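Side-chain contacts in mitochondrial edited mRNA stability factor 1 (Trypanosoma brucei, PDB 6NL1), which probably processes the 5' ends of mitochondrial mRNAs as a member of the Nudix family and helps to stabilise edited transcripts: residues 109-114 against 133-138; 115-120 against 286-291; 190-195 against 245-250. All coordinates share one frame; numbering follows the deposited sequence.

Contact 1: 109-114 against 133-138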
loop_
_atom_site.group_PDB
_atom_site.type_symbol
_atom_site.label_atom_id
_atom_site.label_comp_id
_atom_site.label_asym_id
_atom_site.label_seq_id
_atom_site.Cartn_x
_atom_site.Cartn_y
_atom_site.Cartn_z
ATOM N N ALA A 109 13.534 -8.261 3.099
ATOM C CA ALA A 109 12.824 -9.119 2.157
ATOM C C ALA A 109 11.709 -9.885 2.873
ATOM O O ALA A 109 10.631 -10.072 2.324
ATOM C CB ALA A 109 13.795 -10.085 1.480
ATOM N N LEU A 110 11.966 -10.304 4.109
ATOM C CA LEU A 110 10.963 -11.024 4.890
ATOM C C LEU A 110 10.175 -10.099 5.824
ATOM O O LEU A 110 8.959 -10.211 5.939
ATOM C CB LEU A 110 11.621 -12.167 5.679
ATOM C CG LEU A 110 12.383 -13.189 4.814
ATOM C CD1 LEU A 110 12.929 -14.342 5.638
ATOM C CD2 LEU A 110 11.494 -13.716 3.690
ATOM N N ALA A 111 10.869 -9.173 6.477
ATOM C CA ALA A 111 10.233 -8.313 7.474
ATOM C C ALA A 111 9.098 -7.489 6.880
ATOM O O ALA A 111 8.089 -7.244 7.543
ATOM C CB ALA A 111 11.256 -7.400 8.139
ATOM N N ARG A 112 9.241 -7.072 5.625
ATOM C CA ARG A 112 8.189 -6.270 5.024
ATOM C C ARG A 112 6.877 -7.052 4.905
ATOM O O ARG A 112 5.813 -6.457 4.777
ATOM C CB ARG A 112 8.616 -5.732 3.666
ATOM C CG ARG A 112 8.562 -6.760 2.558
ATOM C CD ARG A 112 8.813 -6.077 1.233
ATOM N NE ARG A 112 10.091 -5.390 1.264
ATOM C CZ ARG A 112 11.166 -5.796 0.600
ATOM N NH1 ARG A 112 11.096 -6.876 -0.171
ATOM N NH2 ARG A 112 12.303 -5.110 0.701
ATOM N N LYS A 113 6.952 -8.379 4.967
ATOM C CA LYS A 113 5.762 -9.222 4.811
ATOM C C LYS A 113 4.899 -9.290 6.062
ATOM O O LYS A 113 3.750 -9.724 6.004
ATOM C CB LYS A 113 6.159 -10.633 4.364
ATOM C CG LYS A 113 6.853 -10.644 2.983
ATOM C CD LYS A 113 7.246 -12.059 2.566
ATOM C CE LYS A 113 7.827 -12.090 1.156
ATOM N NZ LYS A 113 8.167 -13.493 0.775
ATOM N N VAL A 114 5.458 -8.871 7.192
ATOM C CA VAL A 114 4.734 -8.908 8.451
ATOM C C VAL A 114 4.474 -7.496 8.944
ATOM O O VAL A 114 3.975 -7.295 10.048
ATOM C CB VAL A 114 5.511 -9.675 9.543
ATOM C CG1 VAL A 114 5.775 -11.101 9.091
ATOM C CG2 VAL A 114 6.811 -8.960 9.883
ATOM N N ILE A 133 3.927 -5.302 16.929
ATOM C CA ILE A 133 5.162 -5.476 16.163
ATOM C C ILE A 133 5.880 -4.151 15.887
ATOM O O ILE A 133 5.269 -3.165 15.477
ATOM C CB ILE A 133 4.857 -6.177 14.829
ATOM C CG1 ILE A 133 4.541 -7.652 15.083
ATOM C CG2 ILE A 133 6.010 -6.027 13.857
ATOM C CD1 ILE A 133 3.908 -8.345 13.898
ATOM N N GLU A 134 7.186 -4.142 16.116
ATOM C CA GLU A 134 8.015 -2.972 15.860
ATOM C C GLU A 134 9.231 -3.426 15.042
ATOM O O GLU A 134 9.771 -4.499 15.294
ATOM C CB GLU A 134 8.456 -2.365 17.203
ATOM C CG GLU A 134 8.754 -0.882 17.189
ATOM C CD GLU A 134 7.513 -0.030 17.029
ATOM O OE1 GLU A 134 6.649 -0.051 17.928
ATOM O OE2 GLU A 134 7.404 0.663 15.999
ATOM N N LEU A 135 9.643 -2.625 14.059
ATOM C CA LEU A 135 10.797 -2.946 13.209
ATOM C C LEU A 135 11.826 -1.832 13.249
ATOM O O LEU A 135 11.470 -0.669 13.394
ATOM C CB LEU A 135 10.380 -3.087 11.740
ATOM C CG LEU A 135 9.645 -4.305 11.206
ATOM C CD1 LEU A 135 8.260 -4.385 11.807
ATOM C CD2 LEU A 135 9.576 -4.194 9.695
ATOM N N GLU A 136 13.094 -2.178 13.058
ATOM C CA GLU A 136 14.143 -1.167 12.911
ATOM C C GLU A 136 15.264 -1.737 12.056
ATOM O O GLU A 136 15.507 -2.943 12.065
ATOM C CB GLU A 136 14.710 -0.755 14.283
ATOM C CG GLU A 136 15.484 -1.900 14.971
ATOM C CD GLU A 136 15.847 -1.628 16.433
ATOM O OE1 GLU A 136 15.343 -0.646 17.020
ATOM O OE2 GLU A 136 16.645 -2.415 17.000
ATOM N N PRO A 137 15.956 -0.874 11.312
ATOM C CA PRO A 137 17.172 -1.351 10.651
ATOM C C PRO A 137 18.193 -1.696 11.729
ATOM O O PRO A 137 18.382 -0.943 12.674
ATOM C CB PRO A 137 17.637 -0.135 9.840
ATOM C CG PRO A 137 16.422 0.770 9.752
ATOM C CD PRO A 137 15.697 0.548 11.047
ATOM N N THR A 138 18.842 -2.840 11.588
ATOM C CA THR A 138 19.851 -3.263 12.546
ATOM C C THR A 138 21.136 -2.430 12.465
ATOM O O THR A 138 21.801 -2.225 13.465
ATOM C CB THR A 138 20.195 -4.734 12.308
ATOM O OG1 THR A 138 18.973 -5.470 12.154
ATOM C CG2 THR A 138 21.023 -5.295 13.472
#
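Ala111, on the short helix 108-111, and Leu135, on strand 132-137, face each other with their CA atoms 7.9 Å apart, and residues 111-114 then follow the strand as far as Val114, whose CA lies 8.5 Å from that of Ile133. The closest side-chain meeting is between two methyls: CB of Ala111 points at the strand and is met by CD2 of Leu135 at 3.9 Å. The same leucine branch also lies 4.0 Å from Ala111 O. Two polar partners hold this carbonyl oxygen, which takes the N-H of Val114 and a hydrogen bond from Ser115 OG. Further along, Ile133 extends its longer branch (chi2 166°) so that CD1 comes to 4.0 Å from Val114 O, an apolar tip against a backbone oxygen. Val114 aims its own side chain at the strand but more loosely: its CG2 is 5.0 Å from Ile133 CD1, and Leu125 of helix 120-129 touches both residues. Arg112 points away from the strand and forms a salt bridge with Asp168; its hydrogen bond to Tyr285 O ties residues 111-114 to the neighbouring Nudix part. Alternate strand residues, Ile133 and Leu135, thus supply the apolar face, while Ile172 of the adjoining strand 171-178 and Thr106 of strand 100-107 beyond it also touch Ala111. This is helix-on-sheet packing of the alpha+beta kind, made here at an outermost strand of the four-stranded antiparallel sheet.

Contact 2: 115-120 against 286-291. With SO4 (sulfate ion), chain C.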
loop_
_atom_site.group_PDB
_atom_site.type_symbol
_atom_site.label_atom_id
_atom_site.label_comp_id
_atom_site.label_asym_id
_atom_site.label_seq_id
_atom_site.Cartn_x
_atom_site.Cartn_y
_atom_site.Cartn_z
ATOM N N SER A 115 4.805 -6.506 8.129
ATOM C CA SER A 115 4.688 -5.127 8.586
ATOM C C SER A 115 3.870 -4.296 7.622
ATOM O O SER A 115 2.684 -4.070 7.852
ATOM C CB SER A 115 6.075 -4.516 8.789
ATOM O OG SER A 115 6.889 -4.754 7.650
ATOM N N GLY A 116 4.506 -3.849 6.538
ATOM C CA GLY A 116 3.841 -3.026 5.551
ATOM C C GLY A 116 4.175 -1.551 5.708
ATOM O O GLY A 116 4.365 -1.080 6.822
ATOM N N PRO A 117 4.233 -0.809 4.588
ATOM C CA PRO A 117 4.576 0.619 4.650
ATOM C C PRO A 117 3.716 1.377 5.658
ATOM O O PRO A 117 4.238 2.218 6.385
ATOM C CB PRO A 117 4.292 1.117 3.224
ATOM C CG PRO A 117 4.408 -0.102 2.367
ATOM C CD PRO A 117 3.900 -1.243 3.219
ATOM N N MET A 118 2.418 1.089 5.694
ATOM C CA MET A 118 1.507 1.728 6.655
ATOM C C MET A 118 1.006 0.717 7.681
ATOM O O MET A 118 -0.118 0.836 8.176
ATOM C CB MET A 118 0.289 2.356 5.946
ATOM C CG MET A 118 0.576 3.594 5.077
ATOM S SD MET A 118 1.410 4.886 6.008
ATOM C CE MET A 118 0.224 5.303 7.291
ATOM N N ARG A 119 1.819 -0.294 7.977
ATOM C CA ARG A 119 1.467 -1.282 9.002
ATOM C C ARG A 119 0.202 -2.051 8.654
ATOM O O ARG A 119 -0.539 -2.503 9.534
ATOM C CB ARG A 119 1.344 -0.613 10.383
ATOM C CG ARG A 119 2.695 -0.060 10.875
ATOM C CD ARG A 119 2.608 0.529 12.295
ATOM N NE ARG A 119 2.204 -0.449 13.309
ATOM C CZ ARG A 119 3.040 -1.266 13.954
ATOM N NH1 ARG A 119 4.345 -1.257 13.687
ATOM N NH2 ARG A 119 2.565 -2.101 14.869
ATOM N N GLU A 120 -0.035 -2.192 7.358
ATOM C CA GLU A 120 -1.138 -2.992 6.850
ATOM C C GLU A 120 -1.162 -4.391 7.470
ATOM O O GLU A 120 -2.214 -4.868 7.882
ATOM C CB GLU A 120 -1.043 -3.116 5.318
ATOM C CG GLU A 120 -1.353 -1.824 4.582
ATOM C CD GLU A 120 -0.129 -0.944 4.344
ATOM O OE1 GLU A 120 0.942 -1.157 4.970
ATOM O OE2 GLU A 120 -0.252 -0.024 3.514
ATOM N N TRP A 286 10.881 -0.771 3.239
ATOM C CA TRP A 286 9.502 -1.196 3.522
ATOM C C TRP A 286 8.641 -1.372 2.261
ATOM O O TRP A 286 7.570 -1.978 2.317
ATOM C CB TRP A 286 8.816 -0.165 4.436
ATOM C CG TRP A 286 8.928 1.223 3.913
ATOM C CD1 TRP A 286 8.108 1.831 2.998
ATOM C CD2 TRP A 286 9.930 2.191 4.260
ATOM N NE1 TRP A 286 8.539 3.115 2.754
ATOM C CE2 TRP A 286 9.654 3.359 3.518
ATOM C CE3 TRP A 286 11.026 2.181 5.133
ATOM C CZ2 TRP A 286 10.443 4.505 3.619
ATOM C CZ3 TRP A 286 11.803 3.314 5.234
ATOM C CH2 TRP A 286 11.513 4.461 4.479
ATOM N N ARG A 287 9.079 -0.814 1.135
ATOM C CA ARG A 287 8.233 -0.772 -0.063
ATOM C C ARG A 287 7.901 -2.163 -0.534
ATOM O O ARG A 287 8.743 -3.054 -0.475
ATOM C CB ARG A 287 8.929 -0.037 -1.196
ATOM C CG ARG A 287 9.139 1.435 -0.938
ATOM C CD ARG A 287 9.688 2.110 -2.219
ATOM N NE ARG A 287 8.815 3.228 -2.471
ATOM C CZ ARG A 287 8.200 3.483 -3.609
ATOM N NH1 ARG A 287 8.399 2.731 -4.684
ATOM N NH2 ARG A 287 7.400 4.533 -3.654
ATOM N N VAL A 288 6.679 -2.352 -1.018
ATOM C CA VAL A 288 6.269 -3.683 -1.457
ATOM C C VAL A 288 5.918 -3.682 -2.940
ATOM O O VAL A 288 5.645 -2.629 -3.523
ATOM C CB VAL A 288 5.048 -4.191 -0.661
ATOM C CG1 VAL A 288 5.398 -4.335 0.816
ATOM C CG2 VAL A 288 3.857 -3.247 -0.858
ATOM N N PRO A 289 5.920 -4.869 -3.554
ATOM C CA PRO A 289 5.431 -4.977 -4.929
ATOM C C PRO A 289 3.960 -4.561 -5.041
ATOM O O PRO A 289 3.161 -4.713 -4.114
ATOM C CB PRO A 289 5.583 -6.472 -5.243
ATOM C CG PRO A 289 6.676 -6.958 -4.292
ATOM C CD PRO A 289 6.418 -6.157 -3.032
ATOM N N VAL A 290 3.618 -4.011 -6.195
ATOM C CA VAL A 290 2.247 -3.691 -6.526
ATOM C C VAL A 290 1.806 -4.592 -7.684
ATOM O O VAL A 290 2.444 -4.615 -8.731
ATOM C CB VAL A 290 2.116 -2.215 -6.946
ATOM C CG1 VAL A 290 0.689 -1.901 -7.297
ATOM C CG2 VAL A 290 2.626 -1.279 -5.830
ATOM N N ARG A 291 0.721 -5.338 -7.485
ATOM C CA ARG A 291 0.168 -6.191 -8.534
ATOM C C ARG A 291 -1.003 -5.505 -9.217
ATOM O O ARG A 291 -1.917 -4.988 -8.560
ATOM C CB ARG A 291 -0.287 -7.531 -7.960
ATOM C CG ARG A 291 0.842 -8.383 -7.458
ATOM C CD ARG A 291 0.763 -9.757 -8.065
ATOM N NE ARG A 291 2.082 -10.275 -8.411
ATOM C CZ ARG A 291 2.300 -11.502 -8.862
ATOM N NH1 ARG A 291 1.281 -12.338 -9.025
ATOM N NH2 ARG A 291 3.535 -11.892 -9.153
HETATM S S SO4 C . -1.108 -1.101 15.046
HETATM O O1 SO4 C . -0.997 -0.276 16.250
HETATM O O2 SO4 C . -2.495 -1.534 14.894
HETATM O O3 SO4 C . -0.714 -0.322 13.870
HETATM O O4 SO4 C . -0.232 -2.266 15.173
#
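Pro117 turns three of its ring carbons to three different groups of segment 286-291. Its CB approaches the indole of Trp286 obliquely, 3.9 Å from CD1; CG rests 3.7 Å from the tryptophan's carbonyl O; CD lies 4.2 Å from CG1 of Val288, the two side chains crossing at a slant. The indole is brought beside the proline because Trp286 CG sits between its backbone N and carbonyl carbon (chi1 52°), while the NE1 end is held by Asp231. Tyr200, of strand 200-207, touches both Pro117 and Val288 and adds to the apolar cluster.

Pro117 occupies the second place of a type I turn from Gly116 to Arg119, closed by Arg119 N to Gly116 O at 2.9 Å. The carboxylate of Glu120 braces the same turn: its OE1 accepts Met118 N at 2.8 Å, met on the syn side but 32° out of the carboxylate plane, and its OE2 is hydrogen-bonded to Tyr200 OH. At the end of the turn, the Arg119 chain bends at chi3 and presents one guanidinium edge to a sulfate ion, probably from the crystallisation liquor. NE reaches O3 of the sulfate at 3.0 Å and NH2 reaches O4 at 2.8 Å, both nearly straight at 171°; Lys126 also binds this anion, and Arg119 NH1 is hydrogen-bonded to Ile133 O.

Val288 contributes to the GDP site of this protein, vacant here, so the proline turn packs beside the entry to strand 290-296 at the nucleotide pocket of the Nudix fold.

Contact 3: 190-195 against 245-250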
loop_
_atom_site.group_PDB
_atom_site.type_symbol
_atom_site.label_atom_id
_atom_site.label_comp_id
_atom_site.label_asym_id
_atom_site.label_seq_id
_atom_site.Cartn_x
_atom_site.Cartn_y
_atom_site.Cartn_z
ATOM N N MET A 190 3.159 -15.425 11.055
ATOM C CA MET A 190 4.262 -14.792 10.345
ATOM C C MET A 190 4.925 -15.798 9.409
ATOM O O MET A 190 5.288 -15.460 8.278
ATOM C CB MET A 190 5.271 -14.213 11.342
ATOM C CG MET A 190 4.704 -13.036 12.144
ATOM S SD MET A 190 5.667 -12.639 13.610
ATOM C CE MET A 190 7.224 -12.130 12.875
ATOM N N GLU A 191 5.062 -17.039 9.874
ATOM C CA GLU A 191 5.639 -18.088 9.037
ATOM C C GLU A 191 4.790 -18.318 7.800
ATOM O O GLU A 191 5.324 -18.506 6.712
ATOM C CB GLU A 191 5.843 -19.379 9.821
ATOM C CG GLU A 191 6.930 -19.258 10.867
ATOM C CD GLU A 191 7.295 -20.581 11.492
ATOM O OE1 GLU A 191 8.455 -20.714 11.946
ATOM O OE2 GLU A 191 6.427 -21.481 11.546
ATOM N N ALA A 192 3.471 -18.259 7.956
ATOM C CA ALA A 192 2.578 -18.374 6.807
ATOM C C ALA A 192 2.706 -17.150 5.914
ATOM O O ALA A 192 2.709 -17.259 4.686
ATOM C CB ALA A 192 1.130 -18.546 7.256
ATOM N N ALA A 193 2.816 -15.981 6.534
ATOM C CA ALA A 193 2.895 -14.743 5.774
ATOM C C ALA A 193 4.157 -14.667 4.905
ATOM O O ALA A 193 4.093 -14.235 3.756
ATOM C CB ALA A 193 2.805 -13.532 6.700
ATOM N N ILE A 194 5.303 -15.070 5.450
ATOM C CA ILE A 194 6.546 -14.992 4.675
ATOM C C ILE A 194 6.597 -16.025 3.553
ATOM O O ILE A 194 7.519 -16.009 2.741
ATOM C CB ILE A 194 7.835 -15.118 5.544
ATOM C CG1 ILE A 194 7.947 -16.506 6.170
ATOM C CG2 ILE A 194 7.880 -14.044 6.605
ATOM C CD1 ILE A 194 9.265 -16.736 6.899
ATOM N N GLN A 195 5.613 -16.920 3.520
ATOM C CA GLN A 195 5.467 -17.874 2.423
ATOM C C GLN A 195 4.463 -17.346 1.414
ATOM O O GLN A 195 4.531 -17.658 0.231
ATOM C CB GLN A 195 5.023 -19.243 2.937
ATOM C CG GLN A 195 6.118 -20.008 3.668
ATOM C CD GLN A 195 5.612 -21.296 4.288
ATOM O OE1 GLN A 195 4.886 -21.279 5.285
ATOM N NE2 GLN A 195 5.993 -22.424 3.700
ATOM N N LEU A 245 -5.074 -9.065 2.258
ATOM C CA LEU A 245 -5.113 -9.548 3.635
ATOM C C LEU A 245 -4.339 -10.863 3.710
ATOM O O LEU A 245 -4.116 -11.526 2.687
ATOM C CB LEU A 245 -6.568 -9.767 4.085
ATOM C CG LEU A 245 -7.484 -8.540 4.049
ATOM C CD1 LEU A 245 -8.946 -8.932 4.199
ATOM C CD2 LEU A 245 -7.083 -7.554 5.128
ATOM N N LEU A 246 -3.916 -11.244 4.908
ATOM C CA LEU A 246 -3.301 -12.555 5.084
ATOM C C LEU A 246 -4.255 -13.627 4.547
ATOM O O LEU A 246 -5.463 -13.558 4.784
ATOM C CB LEU A 246 -2.981 -12.807 6.563
ATOM C CG LEU A 246 -1.928 -11.890 7.201
ATOM C CD1 LEU A 246 -1.788 -12.158 8.687
ATOM C CD2 LEU A 246 -0.585 -12.051 6.501
ATOM N N TYR A 247 -3.706 -14.586 3.803
ATOM C CA TYR A 247 -4.467 -15.712 3.248
ATOM C C TYR A 247 -5.335 -15.345 2.041
ATOM O O TYR A 247 -5.968 -16.213 1.443
ATOM C CB TYR A 247 -5.326 -16.396 4.324
ATOM C CG TYR A 247 -4.510 -17.021 5.430
ATOM C CD1 TYR A 247 -3.841 -18.224 5.234
ATOM C CD2 TYR A 247 -4.407 -16.407 6.671
ATOM C CE1 TYR A 247 -3.084 -18.797 6.246
ATOM C CE2 TYR A 247 -3.656 -16.972 7.690
ATOM C CZ TYR A 247 -2.996 -18.166 7.471
ATOM O OH TYR A 247 -2.248 -18.737 8.476
ATOM N N GLU A 248 -5.363 -14.066 1.683
ATOM C CA GLU A 248 -6.185 -13.618 0.567
ATOM C C GLU A 248 -5.431 -13.727 -0.765
ATOM O O GLU A 248 -4.254 -13.381 -0.859
ATOM C CB GLU A 248 -6.654 -12.185 0.809
ATOM C CG GLU A 248 -7.775 -11.726 -0.096
ATOM C CD GLU A 248 -8.216 -10.305 0.200
ATOM O OE1 GLU A 248 -7.369 -9.471 0.610
ATOM O OE2 GLU A 248 -9.417 -10.022 0.033
ATOM N N ARG A 249 -6.107 -14.234 -1.788
ATOM C CA ARG A 249 -5.533 -14.293 -3.133
ATOM C C ARG A 249 -5.520 -12.900 -3.773
ATOM O O ARG A 249 -6.313 -12.035 -3.404
ATOM C CB ARG A 249 -6.319 -15.276 -4.004
ATOM C CG ARG A 249 -6.131 -16.741 -3.622
ATOM C CD ARG A 249 -6.966 -17.687 -4.492
ATOM N NE ARG A 249 -6.807 -17.408 -5.917
ATOM C CZ ARG A 249 -5.771 -17.800 -6.654
ATOM N NH1 ARG A 249 -4.780 -18.493 -6.103
ATOM N NH2 ARG A 249 -5.721 -17.492 -7.946
ATOM N N TYR A 250 -4.621 -12.696 -4.733
ATOM C CA TYR A 250 -4.417 -11.389 -5.375
ATOM C C TYR A 250 -5.670 -10.795 -6.015
ATOM O O TYR A 250 -6.049 -9.654 -5.728
ATOM C CB TYR A 250 -3.316 -11.482 -6.432
ATOM C CG TYR A 250 -1.966 -11.820 -5.863
ATOM C CD1 TYR A 250 -1.046 -12.564 -6.588
ATOM C CD2 TYR A 250 -1.611 -11.395 -4.596
ATOM C CE1 TYR A 250 0.197 -12.870 -6.058
ATOM C CE2 TYR A 250 -0.384 -11.696 -4.064
ATOM C CZ TYR A 250 0.518 -12.426 -4.789
ATOM O OH TYR A 250 1.736 -12.709 -4.232
#
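Ala192, near the end of helix 180-193, points its CB at Tyr247, lying 3.6 Å from OH and 4.1 Å from CZ. The methyl meets the phenol end obliquely, at the outer, more exposed side of the contact. One residue on, Ala193 works deeper: its CB meets CD2 of Leu246 at 3.7 Å. A chi2 of 175° sets the leucine CD1 anti to CA, and the other branch, CD2, turns to the helix; Leu125 and Arg128 of helix 120-129 pack on the same side chain.

Leu246 and Tyr247 are the two central residues of a type II turn from Leu245 to Glu248, closed by Glu248 N to Leu245 O at 3.0 Å. The Glu248 side chain folds back over it, OE1 taking Leu245 N at 2.9 Å (166°), while OE2 forms a salt bridge with Arg256 in helix 250-262. The spacing of these two residues and the sequence that follows are consistent with the glutamate and arginine of a partly conserved Nudix box, the loop-helix-loop signature of the family.

After Ala193 the chain runs through Ile194 and Gln195, and the next residue, Gln196, uses OE1 to accept the backbone N-H of Tyr247.

The three contacts lie close together, with centres 11 Å (contacts 1 and 2), 15 Å (1 and 3) and 13 Å (2 and 3) apart. Contact 1 belongs to the four-stranded antiparallel sheet and its helices; contacts 2 and 3 join that part of the chain to Nudix segments beside strand 290-296 and helix 250-262. Along the sequence the segments of contacts 1 and 2 alternate, contact 1 closes before contact 3 opens, and contact 3 is nested within the loop closed by contact 2. Residues 109-120 run through the junction: Arg112 packs on Val288, and Lys113 NZ probably hydrogen-bonds to Ile194 O. At least the Val288 side of the GDP site lies near this junction.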